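Long-range contacts in cyclic GMP-AMP synthase-like receptor (Tribolium castaneum, PDB 7LT2), which senses double-stranded RNA in the cytoplasm and, in response, joins ATP and GTP into the cyclic dinucleotide 2',3'-cGAMP in antiviral innate immunity: residues A[25-30]-A[161-166]; A[155-160]-A[168-173]; A[18-23]-A[385-390]; A[33-38]-A[144-149]. One frame throughout, in Å; residues are numbered along the deposited sequence.

Interaction 1 (A[25-30]-A[161-166]); sequences KQILES and NEFGTF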
loop_
_atom_site.group_PDB
_atom_site.type_symbol
_atom_site.label_atom_id
_atom_site.label_comp_id
_atom_site.label_asym_id
_atom_site.label_seq_id
_atom_site.Cartn_x
_atom_site.Cartn_y
_atom_site.Cartn_z
ATOM N N LYS A 25 -12.364 -3.873 -8.490
ATOM C CA LYS A 25 -11.222 -3.168 -9.068
ATOM C C LYS A 25 -11.588 -2.515 -10.394
ATOM O O LYS A 25 -11.203 -1.372 -10.649
ATOM C CB LYS A 25 -10.034 -4.111 -9.250
ATOM C CG LYS A 25 -9.323 -4.473 -7.948
ATOM C CD LYS A 25 -8.111 -5.364 -8.202
ATOM C CE LYS A 25 -7.421 -5.745 -6.898
ATOM N NZ LYS A 25 -6.391 -6.803 -7.115
ATOM N N GLN A 26 -12.325 -3.219 -11.256
ATOM C CA GLN A 26 -12.691 -2.621 -12.540
ATOM C C GLN A 26 -13.529 -1.363 -12.341
ATOM O O GLN A 26 -13.333 -0.355 -13.032
ATOM C CB GLN A 26 -13.446 -3.631 -13.405
ATOM C CG GLN A 26 -12.620 -4.822 -13.872
ATOM C CD GLN A 26 -13.250 -5.538 -15.055
ATOM O OE1 GLN A 26 -13.613 -6.708 -14.972
ATOM N NE2 GLN A 26 -13.384 -4.829 -16.165
ATOM N N ILE A 27 -14.474 -1.410 -11.403
ATOM C CA ILE A 27 -15.315 -0.251 -11.121
ATOM C C ILE A 27 -14.478 0.894 -10.568
ATOM O O ILE A 27 -14.557 2.031 -11.045
ATOM C CB ILE A 27 -16.434 -0.632 -10.139
ATOM C CG1 ILE A 27 -17.460 -1.541 -10.817
ATOM C CG2 ILE A 27 -17.067 0.629 -9.550
ATOM C CD1 ILE A 27 -18.436 -2.167 -9.836
ATOM N N LEU A 28 -13.688 0.610 -9.530
ATOM C CA LEU A 28 -12.906 1.651 -8.873
ATOM C C LEU A 28 -11.899 2.278 -9.829
ATOM O O LEU A 28 -11.707 3.497 -9.825
ATOM C CB LEU A 28 -12.192 1.068 -7.654
ATOM C CG LEU A 28 -13.093 0.698 -6.474
ATOM C CD1 LEU A 28 -12.366 -0.227 -5.508
ATOM C CD2 LEU A 28 -13.571 1.956 -5.761
ATOM N N GLU A 29 -11.242 1.458 -10.648
ATOM C CA GLU A 29 -10.245 2.000 -11.565
ATOM C C GLU A 29 -10.884 2.886 -12.624
ATOM O O GLU A 29 -10.261 3.856 -13.078
ATOM C CB GLU A 29 -9.455 0.856 -12.197
ATOM C CG GLU A 29 -8.567 0.126 -11.186
ATOM C CD GLU A 29 -8.057 -1.205 -11.697
ATOM O OE1 GLU A 29 -8.155 -1.444 -12.918
ATOM O OE2 GLU A 29 -7.556 -2.006 -10.878
ATOM N N SER A 30 -12.126 2.593 -13.005
ATOM C CA SER A 30 -12.810 3.424 -13.991
ATOM C C SER A 30 -13.259 4.749 -13.384
ATOM O O SER A 30 -13.109 5.809 -14.006
ATOM C CB SER A 30 -14.000 2.662 -14.581
ATOM O OG SER A 30 -14.600 3.394 -15.639
ATOM N N ASN A 161 -19.812 5.847 -15.698
ATOM C CA ASN A 161 -18.894 5.129 -16.575
ATOM C C ASN A 161 -19.622 3.897 -17.095
ATOM O O ASN A 161 -20.845 3.784 -16.967
ATOM C CB ASN A 161 -17.590 4.782 -15.852
ATOM C CG ASN A 161 -17.818 4.022 -14.561
ATOM O OD1 ASN A 161 -18.400 2.940 -14.559
ATOM N ND2 ASN A 161 -17.341 4.582 -13.454
ATOM N N GLU A 162 -18.869 2.966 -17.689
ATOM C CA GLU A 162 -19.497 1.807 -18.317
ATOM C C GLU A 162 -20.125 0.862 -17.307
ATOM O O GLU A 162 -20.929 0.008 -17.701
ATOM C CB GLU A 162 -18.486 1.038 -19.176
ATOM C CG GLU A 162 -17.359 0.364 -18.403
ATOM C CD GLU A 162 -16.123 1.242 -18.290
ATOM O OE1 GLU A 162 -16.231 2.388 -17.799
ATOM O OE2 GLU A 162 -15.038 0.786 -18.705
ATOM N N PHE A 163 -19.790 0.996 -16.024
ATOM C CA PHE A 163 -20.350 0.140 -14.988
ATOM C C PHE A 163 -21.526 0.780 -14.266
ATOM O O PHE A 163 -22.094 0.158 -13.362
ATOM C CB PHE A 163 -19.259 -0.250 -13.986
ATOM C CG PHE A 163 -18.085 -0.927 -14.624
ATOM C CD1 PHE A 163 -18.205 -2.214 -15.133
ATOM C CD2 PHE A 163 -16.871 -0.277 -14.745
ATOM C CE1 PHE A 163 -17.133 -2.840 -15.738
ATOM C CE2 PHE A 163 -15.788 -0.898 -15.348
ATOM C CZ PHE A 163 -15.921 -2.182 -15.845
ATOM N N GLY A 164 -21.906 1.999 -14.639
ATOM C CA GLY A 164 -23.067 2.631 -14.043
ATOM C C GLY A 164 -22.789 3.997 -13.455
ATOM O O GLY A 164 -21.917 4.725 -13.935
ATOM N N THR A 165 -23.536 4.351 -12.416
ATOM C CA THR A 165 -23.451 5.655 -11.774
ATOM C C THR A 165 -22.907 5.489 -10.364
ATOM O O THR A 165 -23.279 4.551 -9.651
ATOM C CB THR A 165 -24.823 6.328 -11.734
ATOM O OG1 THR A 165 -25.324 6.454 -13.071
ATOM C CG2 THR A 165 -24.731 7.715 -11.102
ATOM N N PHE A 166 -22.023 6.398 -9.967
ATOM C CA PHE A 166 -21.332 6.274 -8.696
ATOM C C PHE A 166 -21.307 7.614 -7.986
ATOM O O PHE A 166 -21.394 8.675 -8.612
ATOM C CB PHE A 166 -19.920 5.716 -8.911
ATOM C CG PHE A 166 -19.939 4.370 -9.560
ATOM C CD1 PHE A 166 -20.125 3.228 -8.797
ATOM C CD2 PHE A 166 -19.874 4.251 -10.938
ATOM C CE1 PHE A 166 -20.202 1.990 -9.397
ATOM C CE2 PHE A 166 -19.942 3.016 -11.540
ATOM C CZ PHE A 166 -20.106 1.885 -10.771
#

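Interaction 2 (A[155-160]-A[168-173]); sequences ATCELT and INWWKG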
loop_
_atom_site.group_PDB
_atom_site.type_symbol
_atom_site.label_atom_id
_atom_site.label_comp_id
_atom_site.label_asym_id
_atom_site.label_seq_id
_atom_site.Cartn_x
_atom_site.Cartn_y
_atom_site.Cartn_z
ATOM N N ALA A 155 -23.002 17.880 -1.307
ATOM C CA ALA A 155 -21.592 17.833 -1.699
ATOM C C ALA A 155 -21.152 16.410 -2.035
ATOM O O ALA A 155 -20.058 15.976 -1.677
ATOM C CB ALA A 155 -20.696 18.436 -0.617
ATOM N N THR A 156 -22.019 15.668 -2.707
ATOM C CA THR A 156 -21.692 14.338 -3.200
ATOM C C THR A 156 -21.528 14.421 -4.711
ATOM O O THR A 156 -22.470 14.799 -5.414
ATOM C CB THR A 156 -22.788 13.340 -2.826
ATOM O OG1 THR A 156 -22.875 13.236 -1.398
ATOM C CG2 THR A 156 -22.487 11.974 -3.418
ATOM N N CYS A 157 -20.339 14.083 -5.206
ATOM C CA CYS A 157 -20.094 14.098 -6.643
ATOM C C CYS A 157 -20.752 12.896 -7.301
ATOM O O CYS A 157 -20.790 11.803 -6.728
ATOM C CB CYS A 157 -18.600 14.068 -6.949
ATOM S SG CYS A 157 -17.669 15.369 -6.191
ATOM N N GLU A 158 -21.257 13.093 -8.516
ATOM C CA GLU A 158 -21.844 12.008 -9.294
ATOM C C GLU A 158 -21.041 11.818 -10.572
ATOM O O GLU A 158 -20.908 12.753 -11.369
ATOM C CB GLU A 158 -23.313 12.288 -9.610
ATOM C CG GLU A 158 -24.012 11.125 -10.299
ATOM C CD GLU A 158 -25.519 11.261 -10.289
ATOM O OE1 GLU A 158 -26.150 10.826 -9.290
ATOM O OE2 GLU A 158 -26.069 11.801 -11.268
ATOM N N LEU A 159 -20.506 10.612 -10.756
ATOM C CA LEU A 159 -19.755 10.241 -11.944
ATOM C C LEU A 159 -20.369 8.994 -12.568
ATOM O O LEU A 159 -20.882 8.114 -11.869
ATOM C CB LEU A 159 -18.279 9.967 -11.626
ATOM C CG LEU A 159 -17.403 11.094 -11.078
ATOM C CD1 LEU A 159 -15.958 10.637 -11.022
ATOM C CD2 LEU A 159 -17.536 12.347 -11.926
ATOM N N THR A 160 -20.300 8.918 -13.890
ATOM C CA THR A 160 -20.803 7.768 -14.624
ATOM C C THR A 160 -19.679 7.143 -15.436
ATOM O O THR A 160 -18.711 7.813 -15.807
ATOM C CB THR A 160 -21.954 8.157 -15.555
ATOM O OG1 THR A 160 -21.479 9.082 -16.538
ATOM C CG2 THR A 160 -23.078 8.807 -14.767
ATOM N N ILE A 168 -19.297 10.031 -5.107
ATOM C CA ILE A 168 -17.996 10.285 -4.504
ATOM C C ILE A 168 -18.174 11.318 -3.404
ATOM O O ILE A 168 -18.628 12.442 -3.659
ATOM C CB ILE A 168 -16.961 10.753 -5.537
ATOM C CG1 ILE A 168 -16.644 9.628 -6.522
ATOM C CG2 ILE A 168 -15.687 11.195 -4.843
ATOM C CD1 ILE A 168 -15.571 9.999 -7.509
ATOM N N ASN A 169 -17.829 10.930 -2.184
ATOM C CA ASN A 169 -17.722 11.836 -1.057
ATOM C C ASN A 169 -16.245 12.031 -0.737
ATOM O O ASN A 169 -15.398 11.233 -1.143
ATOM C CB ASN A 169 -18.488 11.288 0.152
ATOM C CG ASN A 169 -19.985 11.212 -0.100
ATOM O OD1 ASN A 169 -20.675 12.235 -0.105
ATOM N ND2 ASN A 169 -20.495 10.005 -0.309
ATOM N N TRP A 170 -15.923 13.113 -0.035
ATOM C CA TRP A 170 -14.511 13.393 0.187
ATOM C C TRP A 170 -14.302 14.085 1.521
ATOM O O TRP A 170 -15.201 14.735 2.067
ATOM C CB TRP A 170 -13.914 14.257 -0.924
ATOM C CG TRP A 170 -14.421 15.634 -0.877
ATOM C CD1 TRP A 170 -13.911 16.680 -0.156
ATOM C CD2 TRP A 170 -15.569 16.132 -1.552
ATOM N NE1 TRP A 170 -14.671 17.803 -0.354
ATOM C CE2 TRP A 170 -15.697 17.494 -1.209
ATOM C CE3 TRP A 170 -16.500 15.564 -2.422
ATOM C CZ2 TRP A 170 -16.716 18.295 -1.709
ATOM C CZ3 TRP A 170 -17.504 16.361 -2.920
ATOM C CH2 TRP A 170 -17.610 17.711 -2.559
ATOM N N TRP A 171 -13.073 13.962 2.014
ATOM C CA TRP A 171 -12.640 14.530 3.285
ATOM C C TRP A 171 -11.125 14.394 3.350
ATOM O O TRP A 171 -10.510 13.703 2.537
ATOM C CB TRP A 171 -13.308 13.828 4.474
ATOM C CG TRP A 171 -13.098 12.336 4.477
ATOM C CD1 TRP A 171 -12.057 11.655 5.041
ATOM C CD2 TRP A 171 -13.954 11.345 3.890
ATOM N NE1 TRP A 171 -12.210 10.302 4.834
ATOM C CE2 TRP A 171 -13.367 10.087 4.132
ATOM C CE3 TRP A 171 -15.159 11.400 3.181
ATOM C CZ2 TRP A 171 -13.938 8.896 3.684
ATOM C CZ3 TRP A 171 -15.728 10.214 2.739
ATOM C CH2 TRP A 171 -15.119 8.980 2.998
ATOM N N LYS A 172 -10.526 15.045 4.339
ATOM C CA LYS A 172 -9.077 14.985 4.526
ATOM C C LYS A 172 -8.792 14.571 5.964
ATOM O O LYS A 172 -8.830 15.401 6.875
ATOM C CB LYS A 172 -8.429 16.321 4.184
ATOM C CG LYS A 172 -6.923 16.271 4.110
ATOM C CD LYS A 172 -6.377 17.527 3.458
ATOM C CE LYS A 172 -4.861 17.518 3.440
ATOM N NZ LYS A 172 -4.307 17.555 4.820
ATOM N N GLY A 173 -8.519 13.288 6.171
ATOM C CA GLY A 173 -8.144 12.772 7.469
ATOM C C GLY A 173 -6.661 12.545 7.627
ATOM O O GLY A 173 -6.238 11.933 8.614
HETATM O O HOH W 1 -18.887 14.757 0.064
#

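Interaction 3 (A[18-23]-A[385-390]); sequences EEDVRG and LPALPA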
loop_
_atom_site.group_PDB
_atom_site.type_symbol
_atom_site.label_atom_id
_atom_site.label_comp_id
_atom_site.label_asym_id
_atom_site.label_seq_id
_atom_site.Cartn_x
_atom_site.Cartn_y
_atom_site.Cartn_z
ATOM N N GLU A 18 -12.381 -13.944 -5.406
ATOM C CA GLU A 18 -11.569 -13.259 -6.411
ATOM C C GLU A 18 -12.426 -12.601 -7.485
ATOM O O GLU A 18 -12.039 -11.560 -8.030
ATOM C CB GLU A 18 -10.567 -14.234 -7.033
ATOM C CG GLU A 18 -9.555 -13.574 -7.976
ATOM C CD GLU A 18 -8.727 -12.469 -7.314
ATOM O OE1 GLU A 18 -8.464 -12.548 -6.091
ATOM O OE2 GLU A 18 -8.334 -11.517 -8.029
ATOM N N GLU A 19 -13.591 -13.173 -7.796
ATOM C CA GLU A 19 -14.476 -12.541 -8.769
ATOM C C GLU A 19 -14.923 -11.161 -8.295
ATOM O O GLU A 19 -15.001 -10.215 -9.091
ATOM C CB GLU A 19 -15.676 -13.447 -9.040
ATOM C CG GLU A 19 -16.559 -12.984 -10.173
ATOM C CD GLU A 19 -17.647 -13.982 -10.501
ATOM O OE1 GLU A 19 -17.367 -14.947 -11.244
ATOM O OE2 GLU A 19 -18.779 -13.807 -10.002
ATOM N N ASP A 20 -15.202 -11.023 -6.997
ATOM C CA ASP A 20 -15.577 -9.721 -6.458
ATOM C C ASP A 20 -14.378 -8.792 -6.334
ATOM O O ASP A 20 -14.525 -7.575 -6.503
ATOM C CB ASP A 20 -16.263 -9.884 -5.104
ATOM C CG ASP A 20 -17.720 -10.272 -5.233
ATOM O OD1 ASP A 20 -18.364 -9.839 -6.214
ATOM O OD2 ASP A 20 -18.220 -11.007 -4.357
ATOM N N VAL A 21 -13.197 -9.329 -6.015
ATOM C CA VAL A 21 -11.988 -8.506 -6.053
ATOM C C VAL A 21 -11.842 -7.875 -7.427
ATOM O O VAL A 21 -11.705 -6.655 -7.564
ATOM C CB VAL A 21 -10.745 -9.343 -5.697
ATOM C CG1 VAL A 21 -9.477 -8.525 -5.916
ATOM C CG2 VAL A 21 -10.822 -9.840 -4.258
ATOM N N ARG A 22 -11.920 -8.706 -8.468
ATOM C CA ARG A 22 -11.721 -8.230 -9.831
ATOM C C ARG A 22 -12.787 -7.218 -10.230
ATOM O O ARG A 22 -12.473 -6.177 -10.821
ATOM C CB ARG A 22 -11.716 -9.420 -10.791
ATOM C CG ARG A 22 -11.615 -9.010 -12.232
ATOM C CD ARG A 22 -11.706 -10.213 -13.142
ATOM N NE ARG A 22 -11.635 -9.824 -14.541
ATOM C CZ ARG A 22 -11.803 -10.669 -15.547
ATOM N NH1 ARG A 22 -12.078 -11.943 -15.340
ATOM N NH2 ARG A 22 -11.695 -10.224 -16.791
ATOM N N GLY A 23 -14.052 -7.493 -9.897
ATOM C CA GLY A 23 -15.123 -6.595 -10.305
ATOM C C GLY A 23 -15.055 -5.247 -9.611
ATOM O O GLY A 23 -15.242 -4.203 -10.239
ATOM N N LEU A 385 -18.530 -8.032 -0.147
ATOM C CA LEU A 385 -18.439 -6.850 -1.005
ATOM C C LEU A 385 -18.769 -7.240 -2.438
ATOM O O LEU A 385 -17.891 -7.276 -3.310
ATOM C CB LEU A 385 -17.050 -6.221 -0.917
ATOM C CG LEU A 385 -16.921 -4.803 -1.489
ATOM C CD1 LEU A 385 -17.749 -3.831 -0.658
ATOM C CD2 LEU A 385 -15.465 -4.360 -1.565
ATOM N N PRO A 386 -20.039 -7.527 -2.723
ATOM C CA PRO A 386 -20.425 -7.885 -4.096
ATOM C C PRO A 386 -20.198 -6.719 -5.045
ATOM O O PRO A 386 -20.618 -5.589 -4.779
ATOM C CB PRO A 386 -21.917 -8.227 -3.972
ATOM C CG PRO A 386 -22.157 -8.437 -2.515
ATOM C CD PRO A 386 -21.181 -7.583 -1.792
ATOM N N ALA A 387 -19.520 -6.998 -6.162
ATOM C CA ALA A 387 -19.337 -5.961 -7.174
ATOM C C ALA A 387 -20.667 -5.572 -7.800
ATOM O O ALA A 387 -20.848 -4.422 -8.219
ATOM C CB ALA A 387 -18.356 -6.433 -8.248
ATOM N N LEU A 388 -21.601 -6.517 -7.869
ATOM C CA LEU A 388 -22.973 -6.255 -8.277
ATOM C C LEU A 388 -23.855 -6.340 -7.039
ATOM O O LEU A 388 -24.207 -7.448 -6.603
ATOM C CB LEU A 388 -23.417 -7.272 -9.331
ATOM C CG LEU A 388 -24.690 -6.975 -10.114
ATOM C CD1 LEU A 388 -24.498 -5.729 -10.965
ATOM C CD2 LEU A 388 -25.065 -8.176 -10.971
ATOM N N PRO A 389 -24.237 -5.216 -6.439
ATOM C CA PRO A 389 -25.003 -5.274 -5.189
ATOM C C PRO A 389 -26.405 -5.820 -5.405
ATOM O O PRO A 389 -26.961 -5.795 -6.506
ATOM C CB PRO A 389 -25.040 -3.819 -4.707
ATOM C CG PRO A 389 -24.492 -2.981 -5.816
ATOM C CD PRO A 389 -24.098 -3.848 -6.967
ATOM N N ALA A 390 -26.977 -6.316 -4.302
ATOM C CA ALA A 390 -28.257 -7.011 -4.368
ATOM C C ALA A 390 -29.379 -6.093 -4.832
ATOM O O ALA A 390 -30.363 -6.566 -5.409
ATOM C CB ALA A 390 -28.591 -7.626 -3.006
HETATM O O HOH W 2 -18.234 -10.493 -1.706
HETATM O O HOH W 3 -21.246 -9.625 -7.521
#

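Interaction 4 (A[33-38]-A[144-149]); sequences RTFVEQ and KTLNTL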
loop_
_atom_site.group_PDB
_atom_site.type_symbol
_atom_site.label_atom_id
_atom_site.label_comp_id
_atom_site.label_asym_id
_atom_site.label_seq_id
_atom_site.Cartn_x
_atom_site.Cartn_y
_atom_site.Cartn_z
ATOM N N ARG A 33 -10.092 6.856 -13.138
ATOM C CA ARG A 33 -9.637 7.398 -14.418
ATOM C C ARG A 33 -10.464 8.613 -14.822
ATOM O O ARG A 33 -9.919 9.610 -15.315
ATOM C CB ARG A 33 -9.682 6.327 -15.510
ATOM C CG ARG A 33 -8.432 5.463 -15.580
ATOM C CD ARG A 33 -8.394 4.643 -16.863
ATOM N NE ARG A 33 -9.458 3.648 -16.882
ATOM C CZ ARG A 33 -9.350 2.429 -16.373
ATOM N NH1 ARG A 33 -8.219 2.002 -15.837
ATOM N NH2 ARG A 33 -10.402 1.618 -16.404
ATOM N N THR A 34 -11.781 8.552 -14.617
ATOM C CA THR A 34 -12.618 9.717 -14.887
ATOM C C THR A 34 -12.176 10.911 -14.050
ATOM O O THR A 34 -12.089 12.037 -14.554
ATOM C CB THR A 34 -14.087 9.395 -14.610
ATOM O OG1 THR A 34 -14.489 8.267 -15.398
ATOM C CG2 THR A 34 -14.968 10.589 -14.963
ATOM N N PHE A 35 -11.876 10.680 -12.771
ATOM C CA PHE A 35 -11.465 11.779 -11.906
ATOM C C PHE A 35 -10.110 12.344 -12.326
ATOM O O PHE A 35 -9.928 13.568 -12.359
ATOM C CB PHE A 35 -11.432 11.314 -10.447
ATOM C CG PHE A 35 -11.276 12.441 -9.465
ATOM C CD1 PHE A 35 -12.385 13.088 -8.952
ATOM C CD2 PHE A 35 -10.020 12.863 -9.076
ATOM C CE1 PHE A 35 -12.240 14.134 -8.057
ATOM C CE2 PHE A 35 -9.869 13.904 -8.187
ATOM C CZ PHE A 35 -10.984 14.541 -7.678
ATOM N N VAL A 36 -9.149 11.473 -12.650
ATOM C CA VAL A 36 -7.813 11.946 -13.005
ATOM C C VAL A 36 -7.844 12.676 -14.343
ATOM O O VAL A 36 -7.130 13.672 -14.535
ATOM C CB VAL A 36 -6.812 10.772 -12.997
ATOM C CG1 VAL A 36 -5.492 11.153 -13.680
ATOM C CG2 VAL A 36 -6.554 10.324 -11.566
ATOM N N GLU A 37 -8.681 12.212 -15.280
ATOM C CA GLU A 37 -8.827 12.932 -16.544
ATOM C C GLU A 37 -9.372 14.334 -16.309
ATOM O O GLU A 37 -8.950 15.292 -16.970
ATOM C CB GLU A 37 -9.732 12.161 -17.508
ATOM C CG GLU A 37 -9.043 11.006 -18.213
ATOM C CD GLU A 37 -7.891 11.471 -19.095
ATOM O OE1 GLU A 37 -8.084 12.417 -19.887
ATOM O OE2 GLU A 37 -6.791 10.892 -18.990
ATOM N N GLN A 38 -10.309 14.475 -15.366
ATOM C CA GLN A 38 -10.813 15.804 -15.035
ATOM C C GLN A 38 -9.739 16.647 -14.361
ATOM O O GLN A 38 -9.658 17.858 -14.598
ATOM C CB GLN A 38 -12.056 15.693 -14.150
ATOM C CG GLN A 38 -12.778 17.020 -13.906
ATOM C CD GLN A 38 -13.542 17.515 -15.123
ATOM O OE1 GLN A 38 -13.504 16.904 -16.195
ATOM N NE2 GLN A 38 -14.243 18.632 -14.961
ATOM N N LYS A 144 -10.114 21.792 -6.513
ATOM C CA LYS A 144 -10.484 22.452 -7.760
ATOM C C LYS A 144 -11.263 21.510 -8.666
ATOM O O LYS A 144 -12.271 21.903 -9.267
ATOM C CB LYS A 144 -9.221 22.962 -8.459
ATOM C CG LYS A 144 -9.460 23.860 -9.655
ATOM C CD LYS A 144 -8.131 24.284 -10.263
ATOM C CE LYS A 144 -8.333 25.222 -11.446
ATOM N NZ LYS A 144 -7.018 25.746 -11.915
ATOM N N THR A 145 -10.817 20.254 -8.753
ATOM C CA THR A 145 -11.462 19.262 -9.608
ATOM C C THR A 145 -12.839 18.881 -9.078
ATOM O O THR A 145 -13.811 18.816 -9.842
ATOM C CB THR A 145 -10.562 18.032 -9.721
ATOM O OG1 THR A 145 -9.297 18.413 -10.282
ATOM C CG2 THR A 145 -11.203 16.971 -10.608
ATOM N N LEU A 146 -12.944 18.627 -7.768
ATOM C CA LEU A 146 -14.234 18.281 -7.172
ATOM C C LEU A 146 -15.298 19.337 -7.466
ATOM O O LEU A 146 -16.469 19.002 -7.682
ATOM C CB LEU A 146 -14.073 18.088 -5.663
ATOM C CG LEU A 146 -13.306 16.845 -5.196
ATOM C CD1 LEU A 146 -12.877 17.009 -3.745
ATOM C CD2 LEU A 146 -14.153 15.599 -5.357
ATOM N N ASN A 147 -14.911 20.616 -7.489
ATOM C CA ASN A 147 -15.875 21.688 -7.732
ATOM C C ASN A 147 -16.458 21.659 -9.138
ATOM O O ASN A 147 -17.545 22.211 -9.350
ATOM C CB ASN A 147 -15.230 23.061 -7.496
ATOM C CG ASN A 147 -14.954 23.337 -6.036
ATOM O OD1 ASN A 147 -15.580 22.760 -5.149
ATOM N ND2 ASN A 147 -14.016 24.242 -5.777
ATOM N N THR A 148 -15.768 21.045 -10.101
ATOM C CA THR A 148 -16.249 21.009 -11.475
ATOM C C THR A 148 -17.156 19.820 -11.765
ATOM O O THR A 148 -17.709 19.740 -12.866
ATOM C CB THR A 148 -15.071 20.987 -12.459
ATOM O OG1 THR A 148 -14.393 19.724 -12.375
ATOM C CG2 THR A 148 -14.094 22.106 -12.149
ATOM N N LEU A 149 -17.317 18.907 -10.822
ATOM C CA LEU A 149 -18.127 17.719 -11.037
ATOM C C LEU A 149 -19.568 17.982 -10.633
ATOM O O LEU A 149 -19.845 18.863 -9.813
ATOM C CB LEU A 149 -17.566 16.546 -10.234
ATOM C CG LEU A 149 -16.114 16.160 -10.528
ATOM C CD1 LEU A 149 -15.685 14.984 -9.660
ATOM C CD2 LEU A 149 -15.925 15.842 -12.000
#

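Interaction 1 (A[25-30]-A[161-166])
Ile27 of helix 18-42 puts its two branches against two phenylalanines of segment 161-166, one in the turn and one on the strand that follows. Its CG2 meets the outer end of the Phe166 ring, 3.4 Å from CE1, the two side chains crossing at about a right angle, while CG1 packs 3.9 Å from Phe163 CB. Phe163 has CG anti to its carbonyl carbon (chi1 -57°), which brings CG within 3.9 Å of Ile27 CG1. Ring atom CE2 comes 3.4 Å from the backbone O of Gln26, CZ lies 3.7 Å from Gln26 NE2 with the amide plane almost perpendicular to the ring, and Ser30 CB stands at the ring edge. Glu162 folds back over Phe163, its CG above the centre of the ring. The carboxylate then reaches the helix, where Ser30 OG donates to Glu162 OE1 at 2.9 Å, coming from above the carboxylate plane.

A type I turn from Asn161 to Gly164 shapes this tip of the beta hairpin formed by strands 156-161 and 164-171. Asn161 OD1 closes an Asx turn by accepting from Phe163 N at 2.8 Å, in the plane of its carbonyl. Ile27 and Phe166 both pack on Ile189 of strand 188-200.

Chemically, Ile27 and Phe166 form the buried apolar part, Phe163 lies at the exposed margin, and the buried Ser30 hydroxyl is satisfied by the exposed Glu162 carboxylate.

Interaction 2 (A[155-160]-A[168-173])
Chi1 of -63° sets Thr156 OG1 beside its own backbone N, and from there OG1 donates to Asn169 OD1 at 2.7 Å, tilted from the carbonyl plane. Trp170 has its CG between the backbone N and the carbonyl carbon (chi1 70°), and its six-membered ring meets Cys157, whose SG lies 3.4 Å from Trp170 CZ3 in an oblique sulfur-aromatic contact. Ala155 CB touches the same ring at CH2, 3.7 Å away. These residues belong to the antiparallel beta hairpin of strands 156-161 and 164-171 in the nucleotidyltransferase domain. Cys157 and Ile168 form a hydrogen-bonded pair, each N 2.8 Å from the other's O. On the face bearing Cys157 and Ile168, their CB atoms pack together, and Leu159 CD1 meets Ile168 CD1 at 3.6 Å. Leu146 of helix 131-147 covers Cys157 and Trp170, and Trp151 meets the indole with planes about 50° apart.

Interaction 3 (A[18-23]-A[385-390])
Asp20, in the first turn of helix 18-42, reaches across to the C-terminal segment 385-390, which has no regular secondary structure. Its CB lies 3.6 Å from the backbone O of Leu385. Chi1 of -80° sets CG beside the backbone N of Asp20, and this carbon sits over the Leu385-Pro386 backbone, 3.8 Å from Pro386 CA. At the tip the two oxygens part. OD1 accepts from Ala387 N at 3.1 Å in a nearly straight bond (169° at the hydrogen), although the N-H comes from well above the carboxylate plane, and a water links the same oxygen to Leu388 N. OD2 lies 2.7 Å from a second water, which accepts from Leu385 N.

One turn further along the helix, Ala387 CB rests on the bare backbone of Gly23; with no side chain on Gly23, the methyl comes within 3.8 Å of both its CA and C. Asn24 ND2 contributes a further hydrogen bond to Leu385 O, and it also bonds to Asp20 O.

The contact fastens the tail of the chain to the start of the long helix 18-42 at the protein surface. A single carboxylate gathers three backbone N-H groups, one directly and two by way of water. These donors would probably stabilise Asp20 as the carboxylate.

Interaction 4 (A[33-38]-A[144-149])
Helix 18-42, here residues 33-38, passes residues 144-149, the last part of helix 131-147 and the residues after it; the backbones come closest at Gln38 and Thr145, with CA atoms 6.5 Å apart. Both Thr148 N and Thr148 OG1 donate to Thr145 O.

Phe35 has CG anti to its backbone N (chi1 -169°), and its ring is met by three side chains. Thr145 CG2 lies over one face in a CH-pi contact, 4.0 Å from the ring centroid and offset toward the rim. Leu146 CD2 touches the ring edge at CE1, 3.6 Å away, and Leu149 CD1 approaches CD1 obliquely at 3.9 Å. Gln38 slides past Thr145 in the opposite sense, its CG 3.7 Å from Thr145 CG2, then bends at chi2 (73°) so that CD turns toward Thr148. There the two side chains meet tip to tip: NE2 donates to Thr148 OG1 at 2.8 Å, with the acceptor in the amide plane and the bond almost straight (171°). Thr145 OG1 is engaged within its own helix by Leu141 O.

Leu149 also packs on Leu159 of strand 156-161, joining this pair of helices to the sheet. Thr148 OG1 links the Gln38 amide to Thr145 O, accepting from one and donating to the other, beside an apolar contact centred on Phe35.

Helix 18-42 enters three of the four contacts in succession. Its first turn meets residues 385-390 in interaction 3, closing a loop over nearly the whole chain; the other three all fall within that loop. Further along, residues 25-30 reach the hairpin tip in interaction 1, and residues 33-38 reach residues 144-149 in interaction 4, whose loop lies inside that of interaction 1. Interaction 2 follows interaction 4 in series and crosses interaction 1, sharing strand 164-171 with it. Phe166 N probably bonds to Leu159 O between them, while apolar side chains pack interaction 4 onto interaction 2. Helix, hairpin, second helix and C-terminal tail are thereby tied together.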